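Local coordinates for protein prolyl-tRNA synthetase (Giardia lamblia ATCC 50803, PDB 3IAL) that probably charges tRNA(Pro) with L-proline at the expense of ATP, passing through a prolyl-adenylate intermediate, at residues A100-V105 / L119-E124; S92-G97 / S123-Y128; Q377-P382 / D388-I393. One frame throughout, in Å; residues are numbered along the deposited sequence.

Interaction 1 (A100-V105 / L119-E124); sequences AECFWV and LRPTSE. With PR8 (5'-O-[(R)-hydroxy{[(2S)-pyrrolidin-2-ylcarbonyl]oxy}phosphoryl]adenosine), chain H.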
loop_
_atom_site.group_PDB
_atom_site.type_symbol
_atom_site.label_atom_id
_atom_site.label_comp_id
_atom_site.label_asym_id
_atom_site.label_seq_id
_atom_site.Cartn_x
_atom_site.Cartn_y
_atom_site.Cartn_z
ATOM N N ALA B 100 -17.493 -22.133 4.334
ATOM C CA ALA B 100 -18.444 -21.793 3.285
ATOM C C ALA B 100 -18.032 -20.511 2.556
ATOM O O ALA B 100 -18.474 -20.265 1.431
ATOM C CB ALA B 100 -19.842 -21.652 3.866
ATOM N N GLU B 101 -17.184 -19.710 3.202
ATOM C CA GLU B 101 -16.693 -18.446 2.645
ATOM C C GLU B 101 -15.471 -18.595 1.736
ATOM O O GLU B 101 -15.050 -17.613 1.129
ATOM C CB GLU B 101 -16.305 -17.478 3.780
ATOM C CG GLU B 101 -17.392 -17.202 4.823
ATOM C CD GLU B 101 -18.433 -16.209 4.352
ATOM O OE1 GLU B 101 -18.487 -15.946 3.132
ATOM O OE2 GLU B 101 -19.193 -15.692 5.204
ATOM N N CYS B 102 -14.883 -19.792 1.663
ATOM C CA CYS B 102 -13.599 -19.980 0.969
ATOM C C CYS B 102 -13.731 -20.229 -0.530
ATOM O O CYS B 102 -14.422 -21.160 -0.951
ATOM C CB CYS B 102 -12.812 -21.137 1.585
ATOM S SG CYS B 102 -12.131 -20.777 3.206
ATOM N N PHE B 103 -13.068 -19.391 -1.324
ATOM C CA PHE B 103 -12.807 -19.684 -2.731
ATOM C C PHE B 103 -11.669 -20.691 -2.789
ATOM O O PHE B 103 -10.678 -20.513 -2.093
ATOM C CB PHE B 103 -12.361 -18.432 -3.481
ATOM C CG PHE B 103 -13.465 -17.462 -3.775
ATOM C CD1 PHE B 103 -14.164 -17.525 -4.983
ATOM C CD2 PHE B 103 -13.791 -16.466 -2.865
ATOM C CE1 PHE B 103 -15.178 -16.612 -5.270
ATOM C CE2 PHE B 103 -14.806 -15.549 -3.141
ATOM C CZ PHE B 103 -15.497 -15.619 -4.343
ATOM N N TRP B 104 -11.789 -21.732 -3.611
ATOM C CA TRP B 104 -10.728 -22.742 -3.713
ATOM C C TRP B 104 -10.063 -22.720 -5.081
ATOM O O TRP B 104 -10.740 -22.776 -6.111
ATOM C CB TRP B 104 -11.266 -24.151 -3.423
ATOM C CG TRP B 104 -11.673 -24.334 -1.988
ATOM C CD1 TRP B 104 -12.931 -24.252 -1.484
ATOM C CD2 TRP B 104 -10.808 -24.591 -0.872
ATOM N NE1 TRP B 104 -12.913 -24.456 -0.124
ATOM C CE2 TRP B 104 -11.623 -24.664 0.278
ATOM C CE3 TRP B 104 -9.424 -24.768 -0.733
ATOM C CZ2 TRP B 104 -11.105 -24.908 1.556
ATOM C CZ3 TRP B 104 -8.905 -25.018 0.534
ATOM C CH2 TRP B 104 -9.747 -25.079 1.665
ATOM N N VAL B 105 -8.733 -22.629 -5.069
ATOM C CA VAL B 105 -7.921 -22.825 -6.256
ATOM C C VAL B 105 -7.563 -24.298 -6.321
ATOM O O VAL B 105 -7.010 -24.846 -5.371
ATOM C CB VAL B 105 -6.623 -21.981 -6.215
ATOM C CG1 VAL B 105 -5.704 -22.343 -7.393
ATOM C CG2 VAL B 105 -6.961 -20.502 -6.220
ATOM N N LEU B 119 -8.170 -19.076 -1.139
ATOM C CA LEU B 119 -7.927 -17.646 -1.083
ATOM C C LEU B 119 -8.277 -17.217 0.344
ATOM O O LEU B 119 -9.345 -17.566 0.844
ATOM C CB LEU B 119 -8.795 -16.899 -2.090
ATOM C CG LEU B 119 -8.667 -17.294 -3.565
ATOM C CD1 LEU B 119 -9.486 -16.332 -4.408
ATOM C CD2 LEU B 119 -7.209 -17.310 -4.021
ATOM N N ARG B 120 -7.374 -16.495 0.997
ATOM C CA ARG B 120 -7.552 -16.105 2.399
ATOM C C ARG B 120 -8.889 -15.398 2.682
ATOM O O ARG B 120 -9.185 -14.372 2.087
ATOM C CB ARG B 120 -6.389 -15.222 2.869
ATOM C CG ARG B 120 -6.164 -13.980 2.039
ATOM C CD ARG B 120 -4.972 -13.200 2.559
ATOM N NE ARG B 120 -4.613 -12.181 1.585
ATOM C CZ ARG B 120 -3.385 -11.745 1.337
ATOM N NH1 ARG B 120 -2.325 -12.206 1.994
ATOM N NH2 ARG B 120 -3.225 -10.835 0.394
ATOM N N PRO B 121 -9.719 -15.972 3.561
ATOM C CA PRO B 121 -10.877 -15.222 4.071
ATOM C C PRO B 121 -10.507 -14.330 5.250
ATOM O O PRO B 121 -11.230 -13.398 5.592
ATOM C CB PRO B 121 -11.820 -16.327 4.527
ATOM C CG PRO B 121 -10.920 -17.438 4.942
ATOM C CD PRO B 121 -9.774 -17.394 3.950
ATOM N N THR B 122 -9.386 -14.669 5.870
ATOM C CA THR B 122 -8.802 -13.967 6.998
ATOM C C THR B 122 -7.562 -14.827 7.240
ATOM O O THR B 122 -7.532 -15.992 6.821
ATOM C CB THR B 122 -9.739 -13.917 8.235
ATOM O OG1 THR B 122 -9.064 -13.263 9.320
ATOM C CG2 THR B 122 -10.172 -15.325 8.649
ATOM N N SER B 123 -6.526 -14.275 7.850
ATOM C CA SER B 123 -5.219 -14.915 7.743
ATOM C C SER B 123 -4.675 -15.648 8.979
ATOM O O SER B 123 -3.530 -16.088 8.964
ATOM C CB SER B 123 -4.194 -13.903 7.223
ATOM O OG SER B 123 -4.695 -13.253 6.064
ATOM N N GLU B 124 -5.491 -15.823 10.017
ATOM C CA GLU B 124 -5.035 -16.508 11.239
ATOM C C GLU B 124 -4.265 -17.797 10.956
ATOM O O GLU B 124 -3.154 -17.965 11.447
ATOM C CB GLU B 124 -6.195 -16.821 12.193
ATOM C CG GLU B 124 -6.689 -15.617 12.990
ATOM C CD GLU B 124 -7.590 -14.680 12.195
ATOM O OE1 GLU B 124 -7.975 -15.013 11.051
ATOM O OE2 GLU B 124 -7.915 -13.602 12.723
HETATM C C PR8 H . -11.416 -10.516 11.890
HETATM N N PR8 H . -9.278 -11.589 11.548
HETATM O O PR8 H . -11.669 -10.939 10.761
HETATM P P PR8 H . -13.640 -9.407 11.943
HETATM N N1 PR8 H . -17.280 -6.507 3.416
HETATM C C2 PR8 H . -16.610 -5.468 3.901
HETATM N N3 PR8 H . -16.038 -5.493 5.107
HETATM C C4 PR8 H . -16.119 -6.571 5.886
HETATM C C5 PR8 H . -16.822 -7.675 5.415
HETATM C C6 PR8 H . -17.406 -7.628 4.152
HETATM N N6 PR8 H . -18.076 -8.681 3.682
HETATM N N7 PR8 H . -16.766 -8.612 6.353
HETATM C C8 PR8 H . -16.060 -8.126 7.377
HETATM N N9 PR8 H . -15.666 -6.874 7.103
HETATM C CA PR8 H . -10.043 -10.776 12.509
HETATM C CB PR8 H . -9.309 -9.453 12.653
HETATM C CD PR8 H . -7.979 -10.950 11.370
HETATM C CG PR8 H . -8.301 -9.455 11.495
HETATM C "C1'" PR8 H . -14.858 -6.013 8.024
HETATM O O10 PR8 H . -12.274 -9.830 12.692
HETATM O O1P PR8 H . -14.554 -10.553 11.697
HETATM C "C2'" PR8 H . -15.645 -5.594 9.290
HETATM O "O2'" PR8 H . -15.357 -4.226 9.616
HETATM O O2P PR8 H . -14.332 -8.333 12.915
HETATM C "C3'" PR8 H . -15.029 -6.456 10.368
HETATM O "O3'" PR8 H . -15.199 -5.845 11.649
HETATM C "C4'" PR8 H . -13.586 -6.341 9.914
HETATM O "O4'" PR8 H . -13.695 -6.744 8.530
HETATM C "C5'" PR8 H . -12.730 -7.279 10.736
HETATM O "O5'" PR8 H . -13.207 -8.605 10.618
HETATM O O HOH W 1 -11.796 -17.414 0.119
#
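Phe-103 and Leu-119 are joined by one direct backbone bond and one that runs through water. Leu-119 N donates to Phe-103 O at 3.0 Å and 161°. Where an antiparallel ladder would return the bond, a water has slipped in: it accepts from Phe-103 N at 2.8 Å and lies 2.6 Å from Leu-119 O, to which it probably donates. The two strands thus begin to part at the open end of the hairpin formed by strands 103-108 and 111-119.

Apolar contacts flank this pairing. The side chain of Leu-119 leaves CB beside its own backbone N (chi1 -58°) and splits its branches, CD1 lying 3.7 Å from Phe-103 CB while CD2 lies 3.9 Å from Val-105 CG2, the side chains of Leu-119 and Val-105 crossing at about a right angle. Nearer the loop, the sulfur of Cys-102 touches the CG-CD side of Pro-121, SG to CG 4.0 Å. Across the dimer interface the hairpin meets the second subunit, where a strand of the neighbouring chain pairs with Trp-104 and Val-105.

Beyond Pro-121 the chain runs into the Thr-Ser-Glu sequence, which matches the TXE loop of related class IIa synthetases, where it receives the amino group of the substrate. Polar contacts take over here. Thr-122 OG1, anti to its main-chain nitrogen (chi1 177°), accepts from the prolyl nitrogen N of the bound prolyl-adenylate and donates to the syn lone pair of Glu-124 OE1 at 2.7 Å. The other carboxylate oxygen, Glu-124 OE2, lies 2.7 Å from that ligand nitrogen, so hydroxyl and carboxylate both face the proline moiety.

Interaction 2 (S92-G97 / S123-Y128); sequences SDHIKG and SETAIY. With PR8 (5'-O-[(R)-hydroxy{[(2S)-pyrrolidin-2-ylcarbonyl]oxy}phosphoryl]adenosine), chain H.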
loop_
_atom_site.group_PDB
_atom_site.type_symbol
_atom_site.label_atom_id
_atom_site.label_comp_id
_atom_site.label_asym_id
_atom_site.label_seq_id
_atom_site.Cartn_x
_atom_site.Cartn_y
_atom_site.Cartn_z
ATOM N N SER B 92 -10.671 -26.171 14.475
ATOM C CA SER B 92 -12.040 -26.613 14.188
ATOM C C SER B 92 -13.070 -25.481 14.165
ATOM O O SER B 92 -13.753 -25.277 13.163
ATOM C CB SER B 92 -12.476 -27.669 15.207
ATOM O OG SER B 92 -13.799 -28.114 14.945
ATOM N N ASP B 93 -13.192 -24.759 15.272
ATOM C CA ASP B 93 -14.194 -23.699 15.369
ATOM C C ASP B 93 -13.948 -22.567 14.363
ATOM O O ASP B 93 -14.896 -21.981 13.849
ATOM C CB ASP B 93 -14.279 -23.164 16.807
ATOM C CG ASP B 93 -14.928 -24.165 17.770
ATOM O OD1 ASP B 93 -15.546 -25.152 17.303
ATOM O OD2 ASP B 93 -14.823 -23.962 19.000
ATOM N N HIS B 94 -12.684 -22.286 14.064
ATOM C CA HIS B 94 -12.333 -21.271 13.068
ATOM C C HIS B 94 -12.757 -21.692 11.653
ATOM O O HIS B 94 -13.344 -20.894 10.917
ATOM C CB HIS B 94 -10.831 -20.985 13.114
ATOM C CG HIS B 94 -10.399 -19.843 12.249
ATOM N ND1 HIS B 94 -10.683 -18.528 12.552
ATOM C CD2 HIS B 94 -9.691 -19.819 11.093
ATOM C CE1 HIS B 94 -10.166 -17.744 11.621
ATOM N NE2 HIS B 94 -9.559 -18.501 10.724
ATOM N N ILE B 95 -12.477 -22.943 11.279
ATOM C CA ILE B 95 -12.805 -23.421 9.929
ATOM C C ILE B 95 -14.313 -23.586 9.698
ATOM O O ILE B 95 -14.804 -23.258 8.620
ATOM C CB ILE B 95 -12.056 -24.738 9.554
ATOM C CG1 ILE B 95 -12.323 -25.117 8.091
ATOM C CG2 ILE B 95 -12.457 -25.893 10.473
ATOM C CD1 ILE B 95 -12.120 -23.979 7.109
ATOM N N LYS B 96 -15.050 -24.078 10.694
ATOM C CA LYS B 96 -16.515 -24.167 10.571
ATOM C C LYS B 96 -17.145 -22.789 10.363
ATOM O O LYS B 96 -18.167 -22.661 9.676
ATOM C CB LYS B 96 -17.150 -24.831 11.798
ATOM C CG LYS B 96 -16.762 -26.288 12.031
ATOM C CD LYS B 96 -16.935 -27.174 10.796
ATOM C CE LYS B 96 -16.493 -28.604 11.080
ATOM N NZ LYS B 96 -15.104 -28.673 11.635
ATOM N N GLY B 97 -16.534 -21.767 10.963
ATOM C CA GLY B 97 -16.992 -20.393 10.800
ATOM C C GLY B 97 -16.778 -19.847 9.398
ATOM O O GLY B 97 -17.529 -18.983 8.951
ATOM N N SER B 123 -6.526 -14.275 7.850
ATOM C CA SER B 123 -5.219 -14.915 7.743
ATOM C C SER B 123 -4.675 -15.648 8.979
ATOM O O SER B 123 -3.530 -16.088 8.964
ATOM C CB SER B 123 -4.194 -13.903 7.223
ATOM O OG SER B 123 -4.695 -13.253 6.064
ATOM N N GLU B 124 -5.491 -15.823 10.017
ATOM C CA GLU B 124 -5.035 -16.508 11.239
ATOM C C GLU B 124 -4.265 -17.797 10.956
ATOM O O GLU B 124 -3.154 -17.965 11.447
ATOM C CB GLU B 124 -6.195 -16.821 12.193
ATOM C CG GLU B 124 -6.689 -15.617 12.990
ATOM C CD GLU B 124 -7.590 -14.680 12.195
ATOM O OE1 GLU B 124 -7.975 -15.013 11.051
ATOM O OE2 GLU B 124 -7.915 -13.602 12.723
ATOM N N THR B 125 -4.847 -18.696 10.168
ATOM C CA THR B 125 -4.278 -20.040 10.014
ATOM C C THR B 125 -2.901 -20.002 9.353
ATOM O O THR B 125 -2.003 -20.761 9.725
ATOM C CB THR B 125 -5.230 -20.988 9.240
ATOM O OG1 THR B 125 -5.535 -20.439 7.953
ATOM C CG2 THR B 125 -6.529 -21.199 10.009
ATOM N N ALA B 126 -2.735 -19.088 8.402
ATOM C CA ALA B 126 -1.472 -18.900 7.691
ATOM C C ALA B 126 -0.439 -18.208 8.574
ATOM O O ALA B 126 0.702 -18.650 8.662
ATOM C CB ALA B 126 -1.705 -18.104 6.406
ATOM N N ILE B 127 -0.846 -17.137 9.248
ATOM C CA ILE B 127 0.075 -16.372 10.073
ATOM C C ILE B 127 0.554 -17.153 11.301
ATOM O O ILE B 127 1.737 -17.113 11.626
ATOM C CB ILE B 127 -0.531 -15.016 10.501
ATOM C CG1 ILE B 127 -0.614 -14.090 9.286
ATOM C CG2 ILE B 127 0.324 -14.363 11.601
ATOM C CD1 ILE B 127 -1.536 -12.920 9.457
ATOM N N TYR B 128 -0.349 -17.870 11.970
ATOM C CA TYR B 128 0.027 -18.594 13.188
ATOM C C TYR B 128 0.858 -19.854 12.878
ATOM O O TYR B 128 1.689 -20.249 13.687
ATOM C CB TYR B 128 -1.196 -18.888 14.065
ATOM C CG TYR B 128 -2.045 -17.651 14.351
ATOM C CD1 TYR B 128 -1.495 -16.362 14.290
ATOM C CD2 TYR B 128 -3.397 -17.768 14.682
ATOM C CE1 TYR B 128 -2.273 -15.233 14.536
ATOM C CE2 TYR B 128 -4.176 -16.646 14.931
ATOM C CZ TYR B 128 -3.608 -15.380 14.855
ATOM O OH TYR B 128 -4.361 -14.256 15.089
HETATM C C PR8 H . -11.416 -10.516 11.890
HETATM N N PR8 H . -9.278 -11.589 11.548
HETATM O O PR8 H . -11.669 -10.939 10.761
HETATM P P PR8 H . -13.640 -9.407 11.943
HETATM N N1 PR8 H . -17.280 -6.507 3.416
HETATM C C2 PR8 H . -16.610 -5.468 3.901
HETATM N N3 PR8 H . -16.038 -5.493 5.107
HETATM C C4 PR8 H . -16.119 -6.571 5.886
HETATM C C5 PR8 H . -16.822 -7.675 5.415
HETATM C C6 PR8 H . -17.406 -7.628 4.152
HETATM N N6 PR8 H . -18.076 -8.681 3.682
HETATM N N7 PR8 H . -16.766 -8.612 6.353
HETATM C C8 PR8 H . -16.060 -8.126 7.377
HETATM N N9 PR8 H . -15.666 -6.874 7.103
HETATM C CA PR8 H . -10.043 -10.776 12.509
HETATM C CB PR8 H . -9.309 -9.453 12.653
HETATM C CD PR8 H . -7.979 -10.950 11.370
HETATM C CG PR8 H . -8.301 -9.455 11.495
HETATM C "C1'" PR8 H . -14.858 -6.013 8.024
HETATM O O10 PR8 H . -12.274 -9.830 12.692
HETATM O O1P PR8 H . -14.554 -10.553 11.697
HETATM C "C2'" PR8 H . -15.645 -5.594 9.290
HETATM O "O2'" PR8 H . -15.357 -4.226 9.616
HETATM O O2P PR8 H . -14.332 -8.333 12.915
HETATM C "C3'" PR8 H . -15.029 -6.456 10.368
HETATM O "O3'" PR8 H . -15.199 -5.845 11.649
HETATM C "C4'" PR8 H . -13.586 -6.341 9.914
HETATM O "O4'" PR8 H . -13.695 -6.744 8.530
HETATM C "C5'" PR8 H . -12.730 -7.279 10.736
HETATM O "O5'" PR8 H . -13.207 -8.605 10.618
HETATM O O HOH W 2 -7.314 -18.322 8.419
#
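One water links His-94 to Thr-125, met by the imidazole and by an amide of the first helical turn. It accepts from Thr-125 N at 3.0 Å and lies 3.2 Å from His-94 NE2, while the hydroxyl Thr-125 OG1 is 2.8 Å from the same water. The amide belongs to the first turn of helix 124-134, before the run of i to i-4 bonds begins, and the water supplies the acceptor that the helix itself cannot. Ser-123, the N-cap residue, turns its hydroxyl elsewhere, to Glu-172.

The imidazole meets two residues of that turn, both lying to the same side of its plane. A chi1 of -173° swings CG of His-94 away from its main-chain nitrogen, carrying the ring out from helix 92-98. Its CE1 comes within 3.5 Å of Glu-124 OE1, with ring and carboxylate planes 60° apart, and its CD2 lies 3.6 Å from the methyl Thr-125 CG2. That methyl reaches the ring because OG1 takes the position between N and the carbonyl carbon (chi1 57°). No direct hydrogen bond crosses between the segments. On its far nitrogen the ring is fixed by a bond between His-94 ND1 and Pro-218 O, and Glu-124 OE1 is occupied by Thr-122. His-94 is therefore a second-shell neighbour of the carboxylate that faces the prolyl-adenylate.

Within segment 92-97, His-94 alone touches the start of helix 124-134, at a separation of 8.7 Å between His-94 CA and Thr-125 CA. Phe-248 meets both His-94 and Tyr-128 edge-to-face, Leu-88 of helix 85-88 touches Ile-95 and Thr-125, and strands 167-177 and 263-274 lie against Glu-124.

Interaction 3 (Q377-P382 / D388-I393); sequences QCIVVP and DQKRVI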
loop_
_atom_site.group_PDB
_atom_site.type_symbol
_atom_site.label_atom_id
_atom_site.label_comp_id
_atom_site.label_asym_id
_atom_site.label_seq_id
_atom_site.Cartn_x
_atom_site.Cartn_y
_atom_site.Cartn_z
ATOM N N GLN B 377 -9.225 40.719 -1.429
ATOM C CA GLN B 377 -10.002 39.657 -0.792
ATOM C C GLN B 377 -10.174 38.459 -1.722
ATOM O O GLN B 377 -10.034 38.575 -2.944
ATOM C CB GLN B 377 -11.392 40.170 -0.394
ATOM C CG GLN B 377 -11.409 41.497 0.377
ATOM C CD GLN B 377 -10.813 41.400 1.778
ATOM O OE1 GLN B 377 -10.920 40.370 2.447
ATOM N NE2 GLN B 377 -10.197 42.487 2.230
ATOM N N CYS B 378 -10.473 37.309 -1.118
ATOM C CA CYS B 378 -11.001 36.155 -1.836
ATOM C C CYS B 378 -12.140 35.541 -1.018
ATOM O O CYS B 378 -12.311 35.859 0.154
ATOM C CB CYS B 378 -9.910 35.118 -2.099
ATOM S SG CYS B 378 -9.268 34.340 -0.616
ATOM N N ILE B 379 -12.919 34.672 -1.651
ATOM C CA ILE B 379 -14.063 34.052 -1.006
ATOM C C ILE B 379 -13.735 32.594 -0.725
ATOM O O ILE B 379 -13.352 31.857 -1.636
ATOM C CB ILE B 379 -15.323 34.160 -1.884
ATOM C CG1 ILE B 379 -15.637 35.633 -2.169
ATOM C CG2 ILE B 379 -16.513 33.501 -1.217
ATOM C CD1 ILE B 379 -14.859 36.204 -3.353
ATOM N N VAL B 380 -13.872 32.200 0.540
ATOM C CA VAL B 380 -13.595 30.846 0.989
ATOM C C VAL B 380 -14.885 30.228 1.531
ATOM O O VAL B 380 -15.503 30.771 2.440
ATOM C CB VAL B 380 -12.496 30.828 2.077
ATOM C CG1 VAL B 380 -12.191 29.406 2.507
ATOM C CG2 VAL B 380 -11.231 31.509 1.571
ATOM N N VAL B 381 -15.279 29.091 0.962
ATOM C CA VAL B 381 -16.561 28.459 1.262
ATOM C C VAL B 381 -16.329 27.009 1.685
ATOM O O VAL B 381 -15.877 26.208 0.872
ATOM C CB VAL B 381 -17.485 28.484 0.024
ATOM C CG1 VAL B 381 -18.858 27.873 0.348
ATOM C CG2 VAL B 381 -17.634 29.923 -0.514
ATOM N N PRO B 382 -16.606 26.673 2.962
ATOM C CA PRO B 382 -16.510 25.273 3.378
ATOM C C PRO B 382 -17.701 24.460 2.881
ATOM O O PRO B 382 -18.787 25.007 2.691
ATOM C CB PRO B 382 -16.505 25.342 4.919
ATOM C CG PRO B 382 -16.489 26.784 5.275
ATOM C CD PRO B 382 -16.960 27.548 4.088
ATOM N N ASP B 388 -24.116 30.073 1.847
ATOM C CA ASP B 388 -24.825 30.975 2.770
ATOM C C ASP B 388 -23.913 31.524 3.866
ATOM O O ASP B 388 -24.145 32.625 4.365
ATOM C CB ASP B 388 -26.044 30.277 3.398
ATOM C CG ASP B 388 -27.122 29.940 2.374
ATOM O OD1 ASP B 388 -27.056 30.462 1.238
ATOM O OD2 ASP B 388 -28.038 29.148 2.701
ATOM N N GLN B 389 -22.881 30.761 4.226
ATOM C CA GLN B 389 -21.914 31.179 5.239
ATOM C C GLN B 389 -20.497 31.275 4.658
ATOM O O GLN B 389 -19.529 30.841 5.276
ATOM C CB GLN B 389 -21.961 30.217 6.432
ATOM C CG GLN B 389 -23.341 30.116 7.083
ATOM C CD GLN B 389 -23.373 29.161 8.265
ATOM O OE1 GLN B 389 -24.088 28.155 8.250
ATOM N NE2 GLN B 389 -22.597 29.472 9.295
ATOM N N LYS B 390 -20.385 31.866 3.472
ATOM C CA LYS B 390 -19.089 32.143 2.857
ATOM C C LYS B 390 -18.248 33.061 3.738
ATOM O O LYS B 390 -18.792 33.912 4.454
ATOM C CB LYS B 390 -19.272 32.800 1.487
ATOM C CG LYS B 390 -19.788 34.232 1.541
ATOM C CD LYS B 390 -20.036 34.809 0.154
ATOM C CE LYS B 390 -20.513 36.252 0.249
ATOM N NZ LYS B 390 -20.771 36.860 -1.085
ATOM N N ARG B 391 -16.928 32.881 3.681
ATOM C CA ARG B 391 -15.991 33.743 4.398
ATOM C C ARG B 391 -15.234 34.629 3.420
ATOM O O ARG B 391 -14.666 34.146 2.437
ATOM C CB ARG B 391 -14.978 32.917 5.198
ATOM C CG ARG B 391 -15.572 32.153 6.374
ATOM C CD ARG B 391 -16.040 30.753 5.994
ATOM N NE ARG B 391 -16.107 29.896 7.180
ATOM C CZ ARG B 391 -17.222 29.517 7.806
ATOM N NH1 ARG B 391 -18.422 29.884 7.370
ATOM N NH2 ARG B 391 -17.130 28.747 8.888
ATOM N N VAL B 392 -15.236 35.925 3.694
ATOM C CA VAL B 392 -14.383 36.860 2.986
ATOM C C VAL B 392 -13.081 36.954 3.777
ATOM O O VAL B 392 -13.079 37.360 4.933
ATOM C CB VAL B 392 -15.051 38.242 2.851
ATOM C CG1 VAL B 392 -14.125 39.226 2.160
ATOM C CG2 VAL B 392 -16.360 38.112 2.080
ATOM N N ILE B 393 -11.989 36.536 3.156
ATOM C CA ILE B 393 -10.685 36.521 3.795
ATOM C C ILE B 393 -9.727 37.281 2.901
ATOM O O ILE B 393 -9.669 37.008 1.700
ATOM C CB ILE B 393 -10.137 35.083 3.975
ATOM C CG1 ILE B 393 -11.195 34.161 4.590
ATOM C CG2 ILE B 393 -8.882 35.100 4.846
ATOM C CD1 ILE B 393 -10.635 32.808 5.036
#
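A sharp bend at chi2 of Arg-391 (90°), after a chi1 that sets CG beside the backbone N, folds this side chain back along the neighbouring strand to the ring of Pro-382. The proline covers one face of the guanidinium toward its rim, with Pro-382 CG 3.7 Å from Arg-391 NE. The group is held in rotation as well: Arg-391 NH1 donates, close to the guanidinium plane, to Gln-389 O at 2.6 Å, and NE forms a salt bridge with Glu-420 of helix 416-438.

Four backbone bonds stitch the strands. Val-380 and Arg-391 exchange a pair, the bond from Val-380 N to Arg-391 O being almost straight (2.8 Å, 177°). Cys-378 and Ile-393 exchange the second pair, with Cys-378 N to Ile-393 O at 2.9 Å. Between them Ile-379 and Val-392 form a non-hydrogen-bonded pair.

The two faces differ in character. On the one carrying Cys-378, Val-380, Arg-391 and Ile-393, the branch Val-380 CG2 meets Ile-393 CD1 at 3.7 Å, and helix 395-399 covers Cys-378 and Ile-393 through Val-398. On the face of Ile-379 and Val-392, which is more exposed, Gln-377, bent at its own chi2, brings OE1 to within 3.4 Å of Val-392 CG1. Past the last bridged pair, Lys-390 CB touches both Ile-379 CG2 and Val-381 CG2, each at 3.9 Å, before its extended chain leads off.

Strand 391-394 is an outermost strand of the five-stranded mixed sheet within this chain, and strand 377-382 carries the antiparallel order inward to strand 364-369. Such a beta hairpin, closing a mixed sheet flanked by helices, belongs to the alpha/beta anticodon-binding domain of class IIa synthetases.

How the interactions relate
Interactions 1 and 2 are two sides of one site, whereas interaction 3 belongs to another part of the enzyme. The first two share Ser-123 and Glu-124, have centres 9 Å apart, and touch where Thr-122 CG2 lies 3.8 Å from His-94 CE1. Interaction 1 leads from the dimer-interface hairpin into the loop that meets the prolyl-adenylate; interaction 2 backs the same glutamate from helix 92-98. Interaction 3, within the anticodon-binding domain range, lies on the opposite side of the chain's centre, its centre 52 Å from that of interaction 1 and 55 Å from that of interaction 2. The separation matches the division between aminoacylation and anticodon recognition expected of this family.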